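Local coordinates for secretion activator protein, hypothetical (Brucella abortus bv. 1 str. 9-941, PDB 7DNP) that probably acts as a muramidase-type autolysin that cleaves peptidoglycan for the type IV secretion system, with this chain holding its lysozyme-like and predicted peptidoglycan-domain regions, at residues M33-A38 and T59-I64; S41-R46 and Y65-W70; H84-F89 and A96-M101; K100-V105 and G112-K117. All coordinates share one frame; numbering follows the deposited sequence.

Contact 1 (M33-A38 and T59-I64); sequences MGITLA and TKATDI. With H9U ((2R)-2-[[(2S)-2-[[(2R)-2-[(2R,3S,4R,5R,6S)-5-acetamido-3-[(2S,3R,4R,5S,6R)-3-acetamido-6-(hydroxymethyl)-4,5-bis(oxidanyl)oxan-2-yl]oxy-2-(hydroxymethyl)-6-oxidanyl-oxan-4-yl]oxypropanoyl]amino]propanoyl]amino]pentanedioic acid), chain B.
Met33 and Ile35 pack on Ala61 and Ile64 of helix 58-70. The delta methyl of Ile35 comes up against the CG2 branch of Ile64, with CD1 and CG2 3.7 Å apart and the two side chains running at a slant to each other. Next to them, Ala61 CB is approached by Ile35 CG1 at 4.0 Å and by Met33 CE at 3.8 Å. The Met33 chain reaches there because it turns at its last bond (chi3 -76°), which lays the terminal methyl on the helix. Phe14 of helix 5-17 also touches Ala61 and Met33.

The same backbone also serves the bound muropeptide H9U. Hydroxyl O08 donates to Gly34 O at 2.7 Å, and Thr36 N donates to the acetamido carbonyl O12 at 3.2 Å, nearly straight at 164°. Here Gly34 and Thr36 use main-chain atoms, while Ile35 CD1 touches both Ile64 and the acetamido methyl C41. A short, extended segment at the edge of the small sheet that offers backbone groups to a sugar acetamide recalls the substrate cleft of lysozyme-like folds, here in the glycosyl hydrolase 108 family.

Contact 2 (S41-R46 and Y65-W70); sequences SAWEGR and YRENYW. With H9U ((2R)-2-[[(2S)-2-[[(2R)-2-[(2R,3S,4R,5R,6S)-5-acetamido-3-[(2S,3R,4R,5S,6R)-3-acetamido-6-(hydroxymethyl)-4,5-bis(oxidanyl)oxan-2-yl]oxy-2-(hydroxymethyl)-6-oxidanyl-oxan-4-yl]oxypropanoyl]amino]propanoyl]amino]pentanedioic acid), chain B.
The indole of Trp43 reaches across from helix 37-44 to Glu67 and Asn68 on helix 58-70. Its first torsion does this work: CG stands opposite the backbone N (chi1 -170°), and the six-membered ring is thereby sent toward the neighbouring helix. Both partners arrive at the ring edge, close to its plane. Trp43 CE3 lies 3.7 Å from Asn68 ND2, whose amide is turned steeply, 71° from the indole. Trp43 CZ3 lies 3.9 Å from Glu67 CB, which means that the aliphatic root of the glutamate, and not its charge, meets the aromatic ring.

Glu67 bends at chi2 (-60°) and carries its carboxylate off to Arg66. There OE2 receives two donors from one side-on guanidinium, Arg66 NE at 3.1 Å and Arg66 NH2 at 3.2 Å, both close to the guanidinium plane. Arg66 NH1 has a second acidic partner in Asp63, and the Asn68 side-chain oxygen OD1 bonds Lys72.

The same residues lie in a wider pi-type turn at the end of the helix, with Trp70 N bonded to Tyr65 O. Two tyrosines from this part reach the ligand. Tyr69 OH and H9U O06 form a very short hydrogen bond, 2.5 Å, with O06 near the plane of the tyrosine ring; Tyr69 OH also bonds Thr39. Tyr65 CE1 rests 3.7 Å from the acetamido methyl C41. Chemically, Trp43 meets Glu67 and Asn68 by van der Waals contact, the Glu44-Lys60 salt bridge adds charge between the helices, and Tyr69 supplies the polar bond to the sugar, Tyr65 an apolar touch.

Contact 3 (H84-F89 and A96-M101); sequences HATLDF and ARAVKM
This is a buried, almost wholly apolar helix-helix contact near the centre of the chain, where Phe89 of helix 82-93 packs on Ala98 of helix 95-106. The two helices follow one another in sequence with only a tight turn between them, and their segments run roughly antiparallel, at 140° with axes 8.6 Å apart. They form a helical hairpin in which one segment falls in the glycosyl hydrolase 108 range, the other in the predicted peptidoglycan range.

The small residue at position 98 lets the backbones come close. Phe89 CB and Ala98 CB are 3.7 Å apart, and the ring turns one face to Ala98 CA, which sits toward its rim, 4.1 Å from the ring centroid and 15° off the normal, a CH-pi contact. The ring takes this place with CG anti to its own backbone N (chi1 -160°). Its outer atoms are flanked on two corners, CE2 by Met101 CB at 3.7 Å and CE1 by Arg97 CG at 4.0 Å; both approaches are oblique. The Ala98 methyl also abuts the main chain, 3.7 Å from Thr86 O, while the Thr86 hydroxyl bonds back to Val82 O in its own helix.

Helix 127-142 lies alongside both partners, with Arg138 touching Phe89 and Ala137 touching Met101. No hydrogen bond crosses between the segments; cohesion comes from shape, dispersion and one aromatic face, while Asp88, turned away from the hairpin, pairs its charge with Arg138 and Arg158.

Contact 4 (K100-V105 and G112-K117); sequences KMLQKV and GVIGAK
Gln103 leaves its helix with CG beside the backbone N (chi1 -73°) and then runs out straight, a course that delivers its amide to the loop carrying Gly112 and Val113. There OE1 accepts from Gly112 N at 2.9 Å. The bond is close to linear at nitrogen (165°) and meets the oxygen in the carbonyl plane, on a lone pair. On the other end of the same amide, NE2 donates to Asp111 OD1 and to Thr118 OG1, and lies 3.0 Å from Val113 O. Held from both ends, the amide has its flip settled: oxygen toward the glycine nitrogen, nitrogen toward the acidic and hydroxyl acceptors.

Asp111, Gly112, Gly115 and Thr118 belong to an Asp-Gly-x-x-Gly-x-x-Thr run familiar from peptidoglycan-binding domains, which agrees with the predicted family of this region. Asp111 OD1 also receives Val113 N, tightening the turn, and Gly115 stands at the N-cap of helix 116-123. The positive phi of Gly112 (84°) lets the chain bend where it comes down on helix 95-106.

Lys100, one helical turn before Gln103, supplies cover by its aliphatic part: CG is 3.5 Å from Gly112 N, and its extended chain continues past the glycine. Further along, Leu102 CD2 meets Ile114 CD1 at 3.8 Å, the two side chains crossing at about a right angle. Ile114 also touches Ala74, and Leu102 reaches Ile130 of helix 127-142.

Overall arrangement
Contacts 1 and 2 both set helix 58-70 against the region leading into and along helix 37-44, with centres 7 Å apart; they differ in depth, contact 1 being buried and aliphatic, contact 2 a surface meeting fringed by charges. Both reach the bound muropeptide, and the Lys60-Glu44 salt bridge and the bond from Tyr65 OH to Met33 O tie them together. Contact 3 lies nearest the chain centre and is buried and apolar, built round one aromatic ring; Leu87 links it to contact 2. Contact 4, partly buried and across the centre from contact 1, shares Lys100 and Met101 with contact 3, whose Val99 packs on 112-114, yet relies on a side-chain amide to hold a loop.

Contact 1 (M33-A38 and T59-I64)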
# COMPACT_ATOMS: atom_id res chain seq x y z
N MET A 33 -9.94 -9.73 4.02
CA MET A 33 -9.05 -9.55 2.87
C MET A 33 -8.21 -8.29 3.01
O MET A 33 -7.89 -7.62 2.02
CB MET A 33 -9.84 -9.55 1.56
CG MET A 33 -10.68 -10.80 1.37
SD MET A 33 -12.00 -10.58 0.17
CE MET A 33 -13.17 -9.62 1.13
N GLY A 34 -7.87 -7.94 4.25
CA GLY A 34 -7.07 -6.77 4.53
C GLY A 34 -7.86 -5.48 4.71
O GLY A 34 -7.27 -4.47 5.12
N ILE A 35 -9.15 -5.48 4.41
CA ILE A 35 -9.97 -4.28 4.48
C ILE A 35 -10.45 -4.07 5.91
O ILE A 35 -11.10 -4.95 6.49
CB ILE A 35 -11.16 -4.37 3.51
CG1 ILE A 35 -10.67 -4.64 2.09
CG2 ILE A 35 -12.00 -3.09 3.57
CD1 ILE A 35 -9.98 -3.45 1.46
N THR A 36 -10.14 -2.90 6.48
CA THR A 36 -10.54 -2.61 7.85
C THR A 36 -11.95 -2.03 7.89
O THR A 36 -12.55 -1.68 6.86
CB THR A 36 -9.58 -1.62 8.51
OG1 THR A 36 -9.79 -0.31 7.96
CG2 THR A 36 -8.14 -2.04 8.31
N LEU A 37 -12.47 -1.90 9.11
CA LEU A 37 -13.83 -1.39 9.29
C LEU A 37 -13.93 0.07 8.87
O LEU A 37 -14.91 0.47 8.24
CB LEU A 37 -14.26 -1.57 10.75
CG LEU A 37 -15.71 -1.25 11.07
CD1 LEU A 37 -16.26 -2.27 12.05
CD2 LEU A 37 -15.84 0.16 11.64
N ALA A 38 -12.92 0.87 9.21
CA ALA A 38 -12.94 2.29 8.85
C ALA A 38 -12.89 2.47 7.34
O ALA A 38 -13.53 3.38 6.80
CB ALA A 38 -11.78 3.02 9.52
N THR A 59 -15.36 -8.86 -4.66
CA THR A 59 -15.58 -7.83 -5.67
C THR A 59 -15.51 -6.44 -5.06
O THR A 59 -14.86 -5.54 -5.61
CB THR A 59 -16.92 -8.04 -6.37
OG1 THR A 59 -16.86 -9.23 -7.16
CG2 THR A 59 -17.24 -6.85 -7.29
N LYS A 60 -16.19 -6.23 -3.93
CA LYS A 60 -16.14 -4.91 -3.30
C LYS A 60 -14.75 -4.61 -2.76
O LYS A 60 -14.27 -3.48 -2.87
CB LYS A 60 -17.19 -4.80 -2.20
CG LYS A 60 -17.32 -3.37 -1.66
CD LYS A 60 -18.35 -3.26 -0.55
CE LYS A 60 -19.75 -3.06 -1.11
NZ LYS A 60 -20.70 -2.73 -0.02
N ALA A 61 -14.09 -5.61 -2.16
CA ALA A 61 -12.72 -5.42 -1.71
C ALA A 61 -11.82 -5.01 -2.87
O ALA A 61 -10.96 -4.13 -2.73
CB ALA A 61 -12.19 -6.69 -1.05
N THR A 62 -12.01 -5.63 -4.04
CA THR A 62 -11.20 -5.27 -5.20
C THR A 62 -11.48 -3.84 -5.66
O THR A 62 -10.55 -3.11 -6.01
CB THR A 62 -11.45 -6.27 -6.34
OG1 THR A 62 -11.18 -7.60 -5.88
CG2 THR A 62 -10.54 -5.97 -7.52
N ASP A 63 -12.75 -3.43 -5.66
CA ASP A 63 -13.06 -2.04 -6.01
C ASP A 63 -12.42 -1.07 -5.03
O ASP A 63 -11.95 0.00 -5.41
CB ASP A 63 -14.57 -1.81 -6.07
CG ASP A 63 -15.25 -2.65 -7.14
OD1 ASP A 63 -14.62 -2.96 -8.17
OD2 ASP A 63 -16.44 -2.99 -6.94
N ILE A 64 -12.42 -1.43 -3.74
CA ILE A 64 -11.83 -0.57 -2.73
C ILE A 64 -10.33 -0.45 -2.93
O ILE A 64 -9.77 0.65 -2.88
CB ILE A 64 -12.16 -1.10 -1.32
CG1 ILE A 64 -13.65 -0.90 -1.02
CG2 ILE A 64 -11.27 -0.43 -0.28
CD1 ILE A 64 -14.13 -1.67 0.19
C22 H9U B . -3.96 -2.23 7.98
C24 H9U B . -2.70 -3.52 9.65
C26 H9U B . -4.33 -3.56 7.29
C28 H9U B . -3.19 -4.83 9.02
C23 H9U B . -3.66 -2.41 9.42
C25 H9U B . -4.67 -0.09 7.30
C27 H9U B . -5.75 0.44 6.32
C29 H9U B . -5.42 1.82 5.87
C30 H9U B . -5.17 2.73 6.99
C31 H9U B . -4.03 2.18 7.86
C32 H9U B . -3.15 -0.80 11.24
C33 H9U B . -4.32 -3.39 5.80
C34 H9U B . -3.71 3.12 8.99
C35 H9U B . -1.11 -3.83 11.59
C36 H9U B . -1.84 -0.10 11.57
C37 H9U B . -6.98 -1.09 4.59
C38 H9U B . -4.33 0.12 11.51
C39 H9U B . 0.40 0.77 10.77
C40 H9U B . -0.84 -4.11 13.07
C41 H9U B . -6.83 -1.96 3.33
C42 H9U B . 0.13 2.26 10.66
C43 H9U B . -0.62 4.42 11.79
C44 H9U B . 1.43 0.36 9.74
C45 H9U B . -2.11 4.62 11.60
C46 H9U B . -0.22 5.07 13.11
C47 H9U B . 0.15 6.54 12.91
C48 H9U B . 0.60 7.19 14.22
N18 H9U B . -2.46 -3.79 11.10
N19 H9U B . -5.79 -0.44 5.11
N20 H9U B . -0.87 0.10 10.49
N21 H9U B . -0.34 2.99 11.85
O01 H9U B . -5.05 -1.30 7.84
O02 H9U B . -3.42 -4.67 7.59
O03 H9U B . -4.42 0.87 8.39
O04 H9U B . -3.07 -1.12 9.87
O05 H9U B . -4.37 -5.20 9.61
O06 H9U B . -6.51 2.36 5.02
O07 H9U B . -4.78 4.03 6.49
O08 H9U B . -4.55 -4.66 5.25
O09 H9U B . -4.84 3.28 9.80
O10 H9U B . -0.19 -3.65 10.85
O11 H9U B . -1.60 0.26 12.68
O12 H9U B . -8.05 -0.97 5.10
O13 H9U B . 0.30 2.81 9.62
O14 H9U B . -2.52 5.59 10.91
O15 H9U B . -2.93 3.82 12.13
O16 H9U B . 0.64 6.49 15.27
O17 H9U B . 0.92 8.40 14.24

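Contact 2 (S41-R46 and Y65-W70)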
# COMPACT_ATOMS: atom_id res chain seq x y z
N SER A 41 -16.25 1.63 6.02
CA SER A 41 -17.13 2.73 6.37
C SER A 41 -16.98 3.89 5.38
O SER A 41 -17.98 4.48 4.94
CB SER A 41 -16.84 3.19 7.80
OG SER A 41 -17.30 2.23 8.72
N ALA A 42 -15.74 4.21 5.01
CA ALA A 42 -15.49 5.26 4.02
C ALA A 42 -16.11 4.92 2.68
O ALA A 42 -16.59 5.81 1.96
CB ALA A 42 -13.99 5.49 3.87
N TRP A 43 -16.10 3.64 2.31
CA TRP A 43 -16.71 3.23 1.04
C TRP A 43 -18.23 3.34 1.10
O TRP A 43 -18.86 3.84 0.16
CB TRP A 43 -16.29 1.80 0.69
CG TRP A 43 -16.68 1.39 -0.69
CD1 TRP A 43 -17.79 0.68 -1.06
CD2 TRP A 43 -15.96 1.65 -1.90
NE1 TRP A 43 -17.80 0.48 -2.42
CE2 TRP A 43 -16.69 1.07 -2.95
CE3 TRP A 43 -14.77 2.33 -2.19
CZ2 TRP A 43 -16.27 1.14 -4.28
CZ3 TRP A 43 -14.35 2.39 -3.50
CH2 TRP A 43 -15.10 1.80 -4.53
N GLU A 44 -18.83 2.88 2.21
CA GLU A 44 -20.28 2.84 2.34
C GLU A 44 -20.91 4.18 2.73
O GLU A 44 -22.13 4.31 2.65
CB GLU A 44 -20.68 1.78 3.38
CG GLU A 44 -20.39 0.35 2.96
CD GLU A 44 -21.18 -0.05 1.72
OE1 GLU A 44 -22.43 -0.12 1.80
OE2 GLU A 44 -20.55 -0.29 0.67
N GLY A 45 -20.11 5.16 3.15
CA GLY A 45 -20.68 6.43 3.56
C GLY A 45 -21.39 6.41 4.89
O GLY A 45 -22.27 7.24 5.14
N ARG A 46 -21.03 5.47 5.77
CA ARG A 46 -21.63 5.33 7.09
C ARG A 46 -20.77 4.36 7.89
O ARG A 46 -20.08 3.52 7.31
CB ARG A 46 -23.08 4.82 7.00
CG ARG A 46 -23.29 3.75 5.93
CD ARG A 46 -24.62 3.02 6.12
NE ARG A 46 -24.63 2.24 7.36
CZ ARG A 46 -24.28 0.96 7.45
NH1 ARG A 46 -23.90 0.30 6.37
NH2 ARG A 46 -24.31 0.34 8.62
N TYR A 65 -9.65 -1.58 -3.17
CA TYR A 65 -8.22 -1.54 -3.43
C TYR A 65 -7.90 -0.77 -4.70
O TYR A 65 -6.90 -0.04 -4.76
CB TYR A 65 -7.66 -2.96 -3.51
CG TYR A 65 -7.39 -3.59 -2.15
CD1 TYR A 65 -6.65 -2.93 -1.19
CD2 TYR A 65 -7.90 -4.85 -1.84
CE1 TYR A 65 -6.40 -3.51 0.05
CE2 TYR A 65 -7.66 -5.43 -0.61
CZ TYR A 65 -6.91 -4.76 0.33
OH TYR A 65 -6.68 -5.35 1.55
N ARG A 66 -8.74 -0.91 -5.74
CA ARG A 66 -8.48 -0.22 -7.00
C ARG A 66 -8.68 1.29 -6.87
O ARG A 66 -7.79 2.07 -7.22
CB ARG A 66 -9.38 -0.79 -8.11
CG ARG A 66 -8.97 -0.40 -9.54
CD ARG A 66 -10.05 -0.76 -10.57
NE ARG A 66 -11.32 -0.12 -10.25
CZ ARG A 66 -12.40 -0.76 -9.79
NH1 ARG A 66 -12.36 -2.08 -9.62
NH2 ARG A 66 -13.50 -0.09 -9.51
N GLU A 67 -9.84 1.70 -6.35
CA GLU A 67 -10.18 3.12 -6.31
C GLU A 67 -9.51 3.86 -5.17
O GLU A 67 -9.08 5.01 -5.33
CB GLU A 67 -11.70 3.29 -6.19
CG GLU A 67 -12.49 2.77 -7.37
CD GLU A 67 -12.12 3.47 -8.66
OE1 GLU A 67 -11.74 4.66 -8.60
OE2 GLU A 67 -12.20 2.82 -9.72
N ASN A 68 -9.43 3.25 -3.99
CA ASN A 68 -9.00 3.98 -2.81
C ASN A 68 -7.56 3.74 -2.43
O ASN A 68 -7.08 4.30 -1.44
CB ASN A 68 -9.92 3.65 -1.63
CG ASN A 68 -11.21 4.46 -1.66
OD1 ASN A 68 -11.42 5.26 -2.58
ND2 ASN A 68 -12.05 4.28 -0.66
N TYR A 69 -6.84 2.92 -3.19
CA TYR A 69 -5.43 2.69 -2.88
C TYR A 69 -4.59 2.83 -4.14
O TYR A 69 -3.80 3.77 -4.26
CB TYR A 69 -5.26 1.33 -2.20
CG TYR A 69 -5.88 1.34 -0.82
CD1 TYR A 69 -5.16 1.80 0.28
CD2 TYR A 69 -7.19 0.94 -0.62
CE1 TYR A 69 -5.72 1.84 1.54
CE2 TYR A 69 -7.77 0.97 0.65
CZ TYR A 69 -7.03 1.42 1.72
OH TYR A 69 -7.59 1.46 2.97
N TRP A 70 -4.80 1.93 -5.11
CA TRP A 70 -4.07 2.00 -6.38
C TRP A 70 -4.25 3.36 -7.06
O TRP A 70 -3.26 4.01 -7.43
CB TRP A 70 -4.55 0.87 -7.30
CG TRP A 70 -3.90 0.85 -8.66
CD1 TRP A 70 -4.45 1.25 -9.83
CD2 TRP A 70 -2.58 0.39 -8.97
NE1 TRP A 70 -3.56 1.07 -10.86
CE2 TRP A 70 -2.40 0.54 -10.36
CE3 TRP A 70 -1.53 -0.14 -8.21
CZ2 TRP A 70 -1.22 0.19 -11.00
CZ3 TRP A 70 -0.35 -0.48 -8.86
CH2 TRP A 70 -0.21 -0.32 -10.23
C22 H9U B . -3.96 -2.23 7.98
C24 H9U B . -2.70 -3.52 9.65
C26 H9U B . -4.33 -3.56 7.29
C28 H9U B . -3.19 -4.83 9.02
C23 H9U B . -3.66 -2.41 9.42
C25 H9U B . -4.67 -0.09 7.30
C27 H9U B . -5.75 0.44 6.32
C29 H9U B . -5.42 1.82 5.87
C30 H9U B . -5.17 2.73 6.99
C31 H9U B . -4.03 2.18 7.86
C32 H9U B . -3.15 -0.80 11.24
C33 H9U B . -4.32 -3.39 5.80
C34 H9U B . -3.71 3.12 8.99
C35 H9U B . -1.11 -3.83 11.59
C36 H9U B . -1.84 -0.10 11.57
C37 H9U B . -6.98 -1.09 4.59
C38 H9U B . -4.33 0.12 11.51
C39 H9U B . 0.40 0.77 10.77
C40 H9U B . -0.84 -4.11 13.07
C41 H9U B . -6.83 -1.96 3.33
C42 H9U B . 0.13 2.26 10.66
C43 H9U B . -0.62 4.42 11.79
C44 H9U B . 1.43 0.36 9.74
C45 H9U B . -2.11 4.62 11.60
C46 H9U B . -0.22 5.07 13.11
C47 H9U B . 0.15 6.54 12.91
C48 H9U B . 0.60 7.19 14.22
N18 H9U B . -2.46 -3.79 11.10
N19 H9U B . -5.79 -0.44 5.11
N20 H9U B . -0.87 0.10 10.49
N21 H9U B . -0.34 2.99 11.85
O01 H9U B . -5.05 -1.30 7.84
O02 H9U B . -3.42 -4.67 7.59
O03 H9U B . -4.42 0.87 8.39
O04 H9U B . -3.07 -1.12 9.87
O05 H9U B . -4.37 -5.20 9.61
O06 H9U B . -6.51 2.36 5.02
O07 H9U B . -4.78 4.03 6.49
O08 H9U B . -4.55 -4.66 5.25
O09 H9U B . -4.84 3.28 9.80
O10 H9U B . -0.19 -3.65 10.85
O11 H9U B . -1.60 0.26 12.68
O12 H9U B . -8.05 -0.97 5.10
O13 H9U B . 0.30 2.81 9.62
O14 H9U B . -2.52 5.59 10.91
O15 H9U B . -2.93 3.82 12.13
O16 H9U B . 0.64 6.49 15.27
O17 H9U B . 0.92 8.40 14.24

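Contact 3 (H84-F89 and A96-M101)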
# COMPACT_ATOMS: atom_id res chain seq x y z
N HIS A 84 4.17 -0.88 -7.22
CA HIS A 84 3.87 -1.93 -6.24
C HIS A 84 4.36 -1.55 -4.85
O HIS A 84 3.64 -1.76 -3.86
CB HIS A 84 4.48 -3.26 -6.68
CG HIS A 84 4.25 -4.37 -5.71
ND1 HIS A 84 3.01 -4.94 -5.50
CD2 HIS A 84 5.10 -5.02 -4.88
CE1 HIS A 84 3.11 -5.89 -4.59
NE2 HIS A 84 4.37 -5.96 -4.19
N ALA A 85 5.57 -1.02 -4.75
CA ALA A 85 6.10 -0.60 -3.46
C ALA A 85 5.21 0.46 -2.82
O ALA A 85 4.98 0.44 -1.61
CB ALA A 85 7.52 -0.07 -3.61
N THR A 86 4.71 1.40 -3.62
CA THR A 86 3.86 2.46 -3.09
C THR A 86 2.48 1.93 -2.73
O THR A 86 1.90 2.33 -1.71
CB THR A 86 3.77 3.59 -4.11
OG1 THR A 86 5.09 4.02 -4.45
CG2 THR A 86 2.97 4.76 -3.56
N LEU A 87 1.95 1.00 -3.53
CA LEU A 87 0.64 0.42 -3.25
C LEU A 87 0.63 -0.32 -1.92
O LEU A 87 -0.29 -0.16 -1.11
CB LEU A 87 0.23 -0.52 -4.39
CG LEU A 87 -1.00 -1.40 -4.14
CD1 LEU A 87 -2.26 -0.55 -4.00
CD2 LEU A 87 -1.16 -2.43 -5.25
N ASP A 88 1.64 -1.16 -1.67
CA ASP A 88 1.61 -1.93 -0.43
C ASP A 88 1.74 -1.01 0.79
O ASP A 88 1.04 -1.20 1.79
CB ASP A 88 2.71 -2.98 -0.40
CG ASP A 88 2.57 -3.90 0.80
OD1 ASP A 88 1.71 -4.80 0.76
OD2 ASP A 88 3.28 -3.69 1.81
N PHE A 89 2.64 -0.03 0.72
CA PHE A 89 2.72 0.99 1.77
C PHE A 89 1.37 1.67 1.96
O PHE A 89 0.91 1.86 3.09
CB PHE A 89 3.82 2.00 1.39
CG PHE A 89 4.36 2.82 2.54
CD1 PHE A 89 3.73 2.84 3.78
CD2 PHE A 89 5.49 3.60 2.36
CE1 PHE A 89 4.23 3.62 4.82
CE2 PHE A 89 6.00 4.37 3.39
CZ PHE A 89 5.37 4.38 4.63
N ALA A 96 -2.06 8.54 1.73
CA ALA A 96 -1.41 9.82 1.98
C ALA A 96 -0.01 9.63 2.56
O ALA A 96 0.95 10.24 2.10
CB ALA A 96 -2.27 10.68 2.92
N ARG A 97 0.12 8.75 3.56
CA ARG A 97 1.42 8.52 4.18
C ARG A 97 2.39 7.87 3.20
O ARG A 97 3.59 8.19 3.20
CB ARG A 97 1.25 7.65 5.43
CG ARG A 97 2.55 7.06 5.98
CD ARG A 97 3.48 8.13 6.53
NE ARG A 97 2.76 9.14 7.29
CZ ARG A 97 3.13 10.41 7.39
NH1 ARG A 97 4.23 10.83 6.78
NH2 ARG A 97 2.40 11.26 8.10
N ALA A 98 1.90 6.97 2.36
CA ALA A 98 2.78 6.33 1.38
C ALA A 98 3.28 7.35 0.36
O ALA A 98 4.48 7.39 0.05
CB ALA A 98 2.05 5.18 0.69
N VAL A 99 2.38 8.19 -0.16
CA VAL A 99 2.78 9.19 -1.15
C VAL A 99 3.68 10.24 -0.52
O VAL A 99 4.63 10.72 -1.16
CB VAL A 99 1.53 9.81 -1.81
CG1 VAL A 99 1.92 10.98 -2.71
CG2 VAL A 99 0.79 8.77 -2.63
N LYS A 100 3.42 10.61 0.74
CA LYS A 100 4.30 11.56 1.43
C LYS A 100 5.72 11.03 1.52
O LYS A 100 6.69 11.78 1.35
CB LYS A 100 3.75 11.87 2.82
CG LYS A 100 2.60 12.86 2.85
CD LYS A 100 2.06 13.03 4.26
CE LYS A 100 0.88 13.98 4.30
NZ LYS A 100 0.57 14.43 5.69
N MET A 101 5.87 9.73 1.79
CA MET A 101 7.20 9.14 1.89
C MET A 101 7.85 9.03 0.52
O MET A 101 9.07 9.21 0.39
CB MET A 101 7.13 7.78 2.57
CG MET A 101 8.37 7.44 3.40
SD MET A 101 8.59 8.52 4.83
CE MET A 101 6.94 8.53 5.51

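Contact 4 (K100-V105 and G112-K117)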
# COMPACT_ATOMS: atom_id res chain seq x y z
N LYS A 100 3.42 10.61 0.74
CA LYS A 100 4.30 11.56 1.43
C LYS A 100 5.72 11.03 1.52
O LYS A 100 6.69 11.78 1.35
CB LYS A 100 3.75 11.87 2.82
CG LYS A 100 2.60 12.86 2.85
CD LYS A 100 2.06 13.03 4.26
CE LYS A 100 0.88 13.98 4.30
NZ LYS A 100 0.57 14.43 5.69
N MET A 101 5.87 9.73 1.79
CA MET A 101 7.20 9.14 1.89
C MET A 101 7.85 9.03 0.52
O MET A 101 9.07 9.21 0.39
CB MET A 101 7.13 7.78 2.57
CG MET A 101 8.37 7.44 3.40
SD MET A 101 8.59 8.52 4.83
CE MET A 101 6.94 8.53 5.51
N LEU A 102 7.07 8.71 -0.51
CA LEU A 102 7.61 8.72 -1.87
C LEU A 102 8.07 10.12 -2.25
O LEU A 102 9.11 10.28 -2.91
CB LEU A 102 6.56 8.21 -2.86
CG LEU A 102 6.95 8.33 -4.34
CD1 LEU A 102 8.07 7.36 -4.68
CD2 LEU A 102 5.74 8.10 -5.25
N GLN A 103 7.32 11.14 -1.83
CA GLN A 103 7.71 12.52 -2.11
C GLN A 103 8.99 12.88 -1.36
O GLN A 103 9.87 13.56 -1.91
CB GLN A 103 6.55 13.46 -1.74
CG GLN A 103 5.39 13.37 -2.75
CD GLN A 103 4.08 13.96 -2.25
OE1 GLN A 103 3.76 13.89 -1.06
NE2 GLN A 103 3.31 14.54 -3.17
N LYS A 104 9.13 12.42 -0.12
CA LYS A 104 10.37 12.62 0.63
C LYS A 104 11.55 11.98 -0.09
O LYS A 104 12.64 12.58 -0.16
CB LYS A 104 10.22 12.06 2.04
CG LYS A 104 11.36 12.41 3.00
CD LYS A 104 11.21 11.65 4.31
CE LYS A 104 12.10 12.25 5.40
NZ LYS A 104 12.21 11.34 6.58
N VAL A 105 11.36 10.79 -0.64
CA VAL A 105 12.44 10.08 -1.31
C VAL A 105 12.87 10.81 -2.58
O VAL A 105 14.07 10.95 -2.85
CB VAL A 105 12.01 8.63 -1.62
CG1 VAL A 105 12.88 8.03 -2.71
CG2 VAL A 105 12.07 7.78 -0.34
N GLY A 112 1.05 14.30 0.03
CA GLY A 112 0.29 13.06 0.01
C GLY A 112 -0.50 12.79 -1.24
O GLY A 112 -1.27 11.82 -1.27
N VAL A 113 -0.34 13.60 -2.29
CA VAL A 113 -1.09 13.47 -3.54
C VAL A 113 -0.11 13.59 -4.71
O VAL A 113 0.72 14.51 -4.73
CB VAL A 113 -2.19 14.54 -3.65
CG1 VAL A 113 -2.88 14.46 -5.00
CG2 VAL A 113 -3.21 14.38 -2.52
N ILE A 114 -0.21 12.68 -5.67
CA ILE A 114 0.69 12.67 -6.82
C ILE A 114 0.25 13.75 -7.80
O ILE A 114 -0.79 13.62 -8.46
CB ILE A 114 0.73 11.29 -7.49
CG1 ILE A 114 1.09 10.19 -6.48
CG2 ILE A 114 1.69 11.31 -8.68
CD1 ILE A 114 2.56 10.02 -6.23
N GLY A 115 1.04 14.81 -7.92
CA GLY A 115 0.85 15.82 -8.92
C GLY A 115 2.00 15.88 -9.92
O GLY A 115 2.85 14.98 -9.97
N ALA A 116 2.02 16.96 -10.69
CA ALA A 116 3.01 17.08 -11.77
C ALA A 116 4.43 17.10 -11.23
O ALA A 116 5.33 16.46 -11.80
CB ALA A 116 2.73 18.32 -12.61
N LYS A 117 4.68 17.84 -10.14
CA LYS A 117 6.03 17.92 -9.59
C LYS A 117 6.50 16.57 -9.07
O LYS A 117 7.70 16.25 -9.17
CB LYS A 117 6.10 18.95 -8.47
CG LYS A 117 5.83 20.37 -8.93
CD LYS A 117 6.75 21.36 -8.25
CE LYS A 117 6.77 22.69 -8.99
NZ LYS A 117 6.64 23.84 -8.05